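Local coordinates for type IV pilus assembly protein PilC (Thermus thermophilus, PDB 2WHN) that is an inner-membrane component of the type IV pilus machinery, probably controlling pilus assembly and disassembly and the ATPase PilB, represented by the N-terminal domain, at residues Arg20-Ala23 and Thr24-Ala28; Leu30-Leu33 and Gln34-Ile38; Arg41-Asn45 and Arg46-Glu50. All coordinates share one frame; numbering follows the deposited sequence.

Contact 1 (Arg20-Ala23 and Thr24-Ala28)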
loop_
_atom_site.group_PDB
_atom_site.type_symbol
_atom_site.label_atom_id
_atom_site.label_comp_id
_atom_site.label_asym_id
_atom_site.label_seq_id
_atom_site.Cartn_x
_atom_site.Cartn_y
_atom_site.Cartn_z
ATOM N N ARG A 20 3.950 -6.504 1.686
ATOM C CA ARG A 20 4.434 -7.827 1.300
ATOM C C ARG A 20 3.621 -8.430 0.145
ATOM O O ARG A 20 4.183 -8.941 -0.828
ATOM C CB ARG A 20 4.431 -8.771 2.505
ATOM C CG ARG A 20 4.961 -10.164 2.191
ATOM C CD ARG A 20 6.286 -10.077 1.439
ATOM N NE ARG A 20 7.349 -9.560 2.296
ATOM C CZ ARG A 20 8.528 -9.128 1.855
ATOM N NH1 ARG A 20 8.806 -9.148 0.555
ATOM N NH2 ARG A 20 9.432 -8.680 2.719
ATOM N N GLN A 21 2.299 -8.377 0.262
ATOM C CA GLN A 21 1.412 -8.882 -0.785
ATOM C C GLN A 21 1.718 -8.247 -2.133
ATOM O O GLN A 21 1.832 -8.940 -3.148
ATOM C CB GLN A 21 -0.048 -8.622 -0.419
ATOM C CG GLN A 21 -0.568 -9.484 0.724
ATOM C CD GLN A 21 -1.924 -9.025 1.216
ATOM O OE1 GLN A 21 -2.285 -7.855 1.075
ATOM N NE2 GLN A 21 -2.700 -9.952 1.767
ATOM N N LEU A 22 1.803 -6.922 -2.145
ATOM C CA LEU A 22 2.061 -6.194 -3.373
ATOM C C LEU A 22 3.455 -6.520 -3.904
ATOM O O LEU A 22 3.616 -6.824 -5.083
ATOM C CB LEU A 22 1.899 -4.687 -3.147
ATOM C CG LEU A 22 2.057 -3.785 -4.375
ATOM C CD1 LEU A 22 1.108 -4.211 -5.499
ATOM C CD2 LEU A 22 1.848 -2.319 -4.009
ATOM N N ALA A 23 4.449 -6.500 -3.017
ATOM C CA ALA A 23 5.806 -6.931 -3.352
ATOM C C ALA A 23 5.799 -8.281 -4.060
ATOM O O ALA A 23 6.517 -8.489 -5.039
ATOM C CB ALA A 23 6.661 -7.020 -2.083
ATOM N N THR A 24 5.077 -9.227 -3.478
ATOM C CA THR A 24 5.050 -10.597 -3.969
ATOM C C THR A 24 4.438 -10.656 -5.366
ATOM O O THR A 24 5.018 -11.231 -6.282
ATOM C CB THR A 24 4.274 -11.509 -2.997
ATOM O OG1 THR A 24 5.076 -11.734 -1.830
ATOM C CG2 THR A 24 3.937 -12.853 -3.645
ATOM N N MET A 25 3.315 -9.971 -5.555
ATOM C CA MET A 25 2.651 -9.996 -6.855
ATOM C C MET A 25 3.422 -9.239 -7.933
ATOM O O MET A 25 3.537 -9.705 -9.063
ATOM C CB MET A 25 1.210 -9.509 -6.742
ATOM C CG MET A 25 0.301 -10.515 -6.064
ATOM S SD MET A 25 -1.414 -9.989 -5.954
ATOM C CE MET A 25 -1.347 -8.822 -4.599
ATOM N N LEU A 26 3.996 -8.095 -7.580
ATOM C CA LEU A 26 4.802 -7.359 -8.546
ATOM C C LEU A 26 6.044 -8.137 -8.939
ATOM O O LEU A 26 6.447 -8.125 -10.096
ATOM C CB LEU A 26 5.206 -5.998 -8.001
ATOM C CG LEU A 26 4.069 -5.001 -7.848
ATOM C CD1 LEU A 26 4.614 -3.696 -7.274
ATOM C CD2 LEU A 26 3.411 -4.776 -9.192
ATOM N N GLY A 27 6.682 -8.764 -7.957
ATOM C CA GLY A 27 7.855 -9.585 -8.217
ATOM C C GLY A 27 7.520 -10.756 -9.120
ATOM O O GLY A 27 8.336 -11.157 -9.956
ATOM N N ALA A 28 6.324 -11.316 -8.947
ATOM C CA ALA A 28 5.920 -12.492 -9.714
ATOM C C ALA A 28 5.579 -12.110 -11.149
ATOM O O ALA A 28 5.481 -12.970 -12.021
ATOM C CB ALA A 28 4.731 -13.183 -9.054
HETATM O O HOH W 1 7.631 -10.923 -1.652
#
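Arg20 and Thr24, one helical turn apart, cross at about a right angle: CD of Arg20 passes 3.9 Å from OG1 of Thr24, and the two polar ends are joined through a water. That water accepts from Arg20 NH1 at 3.1 Å and lies 2.7 Å from Thr24 OG1. The arginine chain bends at chi2 and chi3 (49° and 69°), which swings NH1 round to the water that Thr24 OG1 also meets. Its guanidinium has stronger partners on helix 92-109, where Asp97 and Glu104 form salt bridges with it and Ser101 a hydrogen bond.

The frame beneath is the regular i to i+4 ladder of helix 12-28. Of the four rungs that join these residues, the straightest is Leu26 N to Leu22 O at 2.8 Å, with an N-H...O angle of 171°.

On another flank of the helix, Leu22 meets Leu26 by its branch rather than its stem: CD1 of Leu22 lies 3.9 Å from CG of Leu26, and CG of Leu22 is equally near CD1 of Leu26. Leu22 also packs on Ala35 and Leu39 of helix 32-39 and on Leu96 of helix 92-109, where Leu26 touches Leu92 and Asp93. Met25 bends at chi3, which lays its CE alongside the previous turn, 3.5 Å from the backbone O of Gln21.

Contact 2 (Leu30-Leu33 and Gln34-Ile38)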
loop_
_atom_site.group_PDB
_atom_site.type_symbol
_atom_site.label_atom_id
_atom_site.label_comp_id
_atom_site.label_asym_id
_atom_site.label_seq_id
_atom_site.Cartn_x
_atom_site.Cartn_y
_atom_site.Cartn_z
ATOM N N LEU A 30 2.864 -9.748 -12.005
ATOM C CA LEU A 30 1.556 -9.102 -12.147
ATOM C C LEU A 30 1.729 -7.588 -12.254
ATOM O O LEU A 30 2.637 -7.029 -11.647
ATOM C CB LEU A 30 0.658 -9.423 -10.949
ATOM C CG LEU A 30 0.075 -10.837 -10.849
ATOM C CD1 LEU A 30 1.191 -11.866 -10.788
ATOM C CD2 LEU A 30 -0.820 -10.959 -9.622
ATOM N N THR A 31 0.845 -6.927 -12.997
ATOM C CA THR A 31 0.840 -5.462 -13.048
ATOM C C THR A 31 0.338 -4.853 -11.742
ATOM O O THR A 31 -0.344 -5.513 -10.950
ATOM C CB THR A 31 -0.032 -4.910 -14.200
ATOM O OG1 THR A 31 -1.415 -5.159 -13.921
ATOM C CG2 THR A 31 0.347 -5.550 -15.527
ATOM N N LEU A 32 0.632 -3.574 -11.553
ATOM C CA LEU A 32 0.158 -2.842 -10.387
ATOM C C LEU A 32 -1.352 -2.974 -10.192
ATOM O O LEU A 32 -1.816 -3.247 -9.085
ATOM C CB LEU A 32 0.547 -1.367 -10.492
ATOM C CG LEU A 32 0.045 -0.481 -9.354
ATOM C CD1 LEU A 32 0.626 -0.956 -8.032
ATOM C CD2 LEU A 32 0.393 0.982 -9.612
ATOM N N LEU A 33 -2.118 -2.756 -11.259
ATOM C CA LEU A 33 -3.576 -2.743 -11.157
ATOM C C LEU A 33 -4.151 -4.137 -10.931
ATOM O O LEU A 33 -5.132 -4.303 -10.205
ATOM C CB LEU A 33 -4.215 -2.103 -12.398
ATOM C CG LEU A 33 -4.382 -0.580 -12.342
ATOM C CD1 LEU A 33 -4.990 -0.034 -13.633
ATOM C CD2 LEU A 33 -5.213 -0.169 -11.130
ATOM N N GLN A 34 -3.568 -5.136 -11.582
ATOM C CA GLN A 34 -3.908 -6.521 -11.272
ATOM C C GLN A 34 -3.705 -6.817 -9.786
ATOM O O GLN A 34 -4.588 -7.371 -9.129
ATOM C CB GLN A 34 -3.086 -7.485 -12.125
ATOM C CG GLN A 34 -3.574 -7.599 -13.554
ATOM C CD GLN A 34 -2.523 -8.179 -14.476
ATOM O OE1 GLN A 34 -1.452 -8.594 -14.033
ATOM N NE2 GLN A 34 -2.828 -8.218 -15.765
ATOM N N ALA A 35 -2.552 -6.416 -9.254
ATOM C CA ALA A 35 -2.216 -6.684 -7.853
ATOM C C ALA A 35 -3.179 -5.988 -6.893
ATOM O O ALA A 35 -3.634 -6.584 -5.912
ATOM C CB ALA A 35 -0.780 -6.266 -7.556
ATOM N N LEU A 36 -3.505 -4.734 -7.192
ATOM C CA LEU A 36 -4.377 -3.956 -6.323
ATOM C C LEU A 36 -5.788 -4.539 -6.255
ATOM O O LEU A 36 -6.399 -4.556 -5.190
ATOM C CB LEU A 36 -4.422 -2.491 -6.766
ATOM C CG LEU A 36 -3.116 -1.708 -6.599
ATOM C CD1 LEU A 36 -3.206 -0.350 -7.271
ATOM C CD2 LEU A 36 -2.754 -1.559 -5.129
ATOM N N ALA A 37 -6.296 -5.021 -7.385
ATOM C CA ALA A 37 -7.627 -5.620 -7.427
ATOM C C ALA A 37 -7.712 -6.882 -6.571
ATOM O O ALA A 37 -8.741 -7.156 -5.946
ATOM C CB ALA A 37 -8.033 -5.922 -8.863
ATOM N N ILE A 38 -6.632 -7.657 -6.561
ATOM C CA ILE A 38 -6.555 -8.860 -5.739
ATOM C C ILE A 38 -6.431 -8.479 -4.270
ATOM O O ILE A 38 -7.093 -9.065 -3.409
ATOM C CB ILE A 38 -5.345 -9.730 -6.134
ATOM C CG1 ILE A 38 -5.593 -10.418 -7.477
ATOM C CG2 ILE A 38 -5.029 -10.744 -5.040
ATOM C CD1 ILE A 38 -4.345 -10.538 -8.335
#
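Thr31 holds OG1 between its backbone N and carbonyl carbon (chi1 69°), and Gln34 sends its CG back beside its own N (chi1 -77°) before extending; together these torsions fold the two side chains against each other's backbone. Thr31 OG1 accepts from Gln34 N at 3.2 Å in a nearly straight bond, and Gln34 OE1 accepts from Thr31 N at 3.0 Å. This reciprocal pair is a capping box, with Thr31 as N-cap of helix 32-39, and it engages two backbone N-H groups at the start of the helix. Thr31 N lies above the plane of the glutamine carbonyl, 50° out of it, although its N-H points almost straight at OE1. Thr31 OG1 sits over a face of the amide, 3.3 Å from CD of Gln34, and the two side chains cross at a slant.

Past the cap, the main chain takes up ordinary helical bonding, beginning with Ala35 N to Thr31 O at 2.9 Å. Leu32 and Leu36 pack by their branches, CD1 of Leu36 coming 3.9 Å from CG of Leu32. On a different flank, Leu30 lies in the turn before the helix yet reaches Ile38, eight residues on: its CD2 meets CD1 of Ile38 at 3.8 Å, the two side chains crossing nearly at right angles.

Two neighbouring helices meet this one. Leu30, Ala35 and Ile38 pack on Met25 of helix 12-28, while Leu33, Leu36 and Ala37 meet Arg56 of helix 46-60 and Leu33 reaches Val59 there as well.

Contact 3 (Arg41-Asn45 and Arg46-Glu50)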
loop_
_atom_site.group_PDB
_atom_site.type_symbol
_atom_site.label_atom_id
_atom_site.label_comp_id
_atom_site.label_asym_id
_atom_site.label_seq_id
_atom_site.Cartn_x
_atom_site.Cartn_y
_atom_site.Cartn_z
ATOM N N ARG A 41 -9.384 -7.195 -2.217
ATOM C CA ARG A 41 -10.325 -8.241 -1.834
ATOM C C ARG A 41 -9.798 -9.067 -0.667
ATOM O O ARG A 41 -10.561 -9.768 -0.008
ATOM C CB ARG A 41 -10.649 -9.150 -3.023
ATOM C CG ARG A 41 -11.710 -8.593 -3.957
ATOM C CD ARG A 41 -12.248 -9.663 -4.895
ATOM N NE ARG A 41 -11.194 -10.237 -5.727
ATOM C CZ ARG A 41 -10.630 -9.610 -6.753
ATOM N NH1 ARG A 41 -11.017 -8.384 -7.079
ATOM N NH2 ARG A 41 -9.674 -10.207 -7.455
ATOM N N GLN A 42 -8.498 -8.973 -0.402
ATOM C CA GLN A 42 -7.876 -9.792 0.636
ATOM C C GLN A 42 -7.312 -8.960 1.786
ATOM O O GLN A 42 -6.442 -9.419 2.527
ATOM C CB GLN A 42 -6.787 -10.692 0.042
ATOM C CG GLN A 42 -7.236 -11.474 -1.183
ATOM C CD GLN A 42 -6.310 -12.629 -1.522
ATOM O OE1 GLN A 42 -5.584 -13.129 -0.664
ATOM N NE2 GLN A 42 -6.351 -13.073 -2.774
ATOM N N THR A 43 -7.807 -7.737 1.932
ATOM C CA THR A 43 -7.381 -6.869 3.024
ATOM C C THR A 43 -8.356 -6.942 4.203
ATOM O O THR A 43 -9.566 -6.802 4.025
ATOM C CB THR A 43 -7.243 -5.416 2.549
ATOM O OG1 THR A 43 -6.253 -5.348 1.514
ATOM C CG2 THR A 43 -6.830 -4.512 3.700
ATOM N N GLU A 44 -7.824 -7.179 5.400
ATOM C CA GLU A 44 -8.655 -7.533 6.551
ATOM C C GLU A 44 -9.304 -6.316 7.206
ATOM O O GLU A 44 -10.470 -6.359 7.596
ATOM C CB GLU A 44 -7.843 -8.312 7.589
ATOM C CG GLU A 44 -8.668 -9.303 8.393
ATOM C CD GLU A 44 -8.309 -9.315 9.869
ATOM O OE1 GLU A 44 -7.135 -9.041 10.201
ATOM O OE2 GLU A 44 -9.202 -9.605 10.697
ATOM N N ASN A 45 -8.528 -5.249 7.367
ATOM C CA ASN A 45 -9.023 -4.026 7.990
ATOM C C ASN A 45 -9.961 -3.248 7.067
ATOM O O ASN A 45 -9.574 -2.852 5.972
ATOM C CB ASN A 45 -7.850 -3.140 8.416
ATOM C CG ASN A 45 -8.300 -1.865 9.102
ATOM O OD1 ASN A 45 -8.506 -1.842 10.316
ATOM N ND2 ASN A 45 -8.438 -0.792 8.332
ATOM N N ARG A 46 -11.189 -3.020 7.523
ATOM C CA ARG A 46 -12.226 -2.422 6.681
ATOM C C ARG A 46 -11.845 -1.035 6.187
ATOM O O ARG A 46 -12.168 -0.656 5.058
ATOM C CB ARG A 46 -13.558 -2.343 7.430
ATOM C CG ARG A 46 -14.700 -1.804 6.580
ATOM C CD ARG A 46 -15.848 -1.296 7.436
ATOM N NE ARG A 46 -15.634 0.078 7.888
ATOM C CZ ARG A 46 -15.907 1.157 7.160
ATOM N NH1 ARG A 46 -16.401 1.030 5.936
ATOM N NH2 ARG A 46 -15.683 2.366 7.655
ATOM N N LYS A 47 -11.231 -0.252 7.068
ATOM C CA LYS A 47 -10.819 1.100 6.729
ATOM C C LYS A 47 -9.667 1.099 5.727
ATOM O O LYS A 47 -9.618 1.939 4.822
ATOM C CB LYS A 47 -10.430 1.872 7.990
ATOM C CG LYS A 47 -10.399 3.379 7.799
ATOM C CD LYS A 47 -11.009 4.099 8.998
ATOM C CE LYS A 47 -11.391 5.528 8.642
ATOM N NZ LYS A 47 -12.157 6.187 9.746
ATOM N N PHE A 48 -8.752 0.147 5.873
ATOM C CA PHE A 48 -7.680 -0.011 4.898
ATOM C C PHE A 48 -8.233 -0.480 3.559
ATOM O O PHE A 48 -7.781 -0.030 2.506
ATOM C CB PHE A 48 -6.607 -0.977 5.400
ATOM C CG PHE A 48 -5.263 -0.780 4.748
ATOM C CD1 PHE A 48 -4.952 0.418 4.120
ATOM C CD2 PHE A 48 -4.299 -1.769 4.805
ATOM C CE1 PHE A 48 -3.712 0.606 3.524
ATOM C CE2 PHE A 48 -3.048 -1.576 4.236
ATOM C CZ PHE A 48 -2.756 -0.395 3.593
ATOM N N ARG A 49 -9.238 -1.354 3.610
ATOM C CA ARG A 49 -9.922 -1.820 2.406
ATOM C C ARG A 49 -10.547 -0.654 1.652
ATOM O O ARG A 49 -10.449 -0.572 0.427
ATOM C CB ARG A 49 -11.007 -2.841 2.756
ATOM C CG ARG A 49 -10.543 -4.284 2.737
ATOM C CD ARG A 49 -11.619 -5.212 2.190
ATOM N NE ARG A 49 -12.892 -5.058 2.890
ATOM C CZ ARG A 49 -13.080 -5.330 4.179
ATOM N NH1 ARG A 49 -12.073 -5.759 4.928
ATOM N NH2 ARG A 49 -14.278 -5.162 4.721
ATOM N N GLU A 50 -11.224 0.226 2.383
ATOM C CA GLU A 50 -11.819 1.405 1.776
ATOM C C GLU A 50 -10.735 2.298 1.183
ATOM O O GLU A 50 -10.893 2.839 0.092
ATOM C CB GLU A 50 -12.654 2.175 2.801
ATOM C CG GLU A 50 -13.960 1.486 3.169
ATOM C CD GLU A 50 -15.139 2.023 2.384
ATOM O OE1 GLU A 50 -14.909 2.641 1.322
ATOM O OE2 GLU A 50 -16.293 1.857 2.840
#
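Thr43 and Arg49 pack closely where the loop 41-45 turns into helix 46-60, a helix N-terminus with Asn45 at the N-cap. Their side chains run past each other in opposite directions, CB of Thr43 lying 3.5 Å from CG of Arg49. The arginine bends at chi2 and chi3, doubling back so that its guanidinium faces the loop backbone edge-on. NH1 donates to Thr43 O at 2.9 Å, with that oxygen only 12° out of the guanidinium plane; a second bond from NH1, to Glu44 O, is weak. The main chain closes the turn with Arg49 N donating to Asn45 O at 2.8 Å.

Phe48 makes the buried side. Its CD2 meets CG2 of Thr43 at 3.9 Å, while the ring packs edge-to-face with Phe18 and touches Pro10, Ile74 and Phe75.

The other side is looser and more exposed. CB of Glu44 leaves its CA pointing away from the helix residues and stays 5.6 Å from Arg49 NH1. Arg46 finds its stronger partner in Glu7, a salt bridge through NE. Along the helix surface, Arg46 NH1 makes a salt bridge to OE2 of Glu50 at 3.2 Å, whose hydrogen bond is weak, bent to 121° at the hydrogen.

Overall arrangement
The three contacts follow one another along the chain: contact 1 within helix 12-28, contact 2 at the start of helix 32-39, and contact 3 where the next loop enters helix 46-60. Contacts 1 and 2 have centres about 9 Å apart and touch directly, through a probable hydrogen bond between Met25 O and Leu30 N (3.0 Å) and SD of Met25 reaching CG2 of Ile38 at 3.8 Å. Contact 3 lies about 17 Å from contact 1 and 15 Å from contact 2, centre to centre; contacts 2 and 3 merely adjoin along the chain. Together they trace three successive helices of an all-helical domain in the T2SS protein F family: two N-termini organised locally, with apolar packing between helices 12-28 and 32-39.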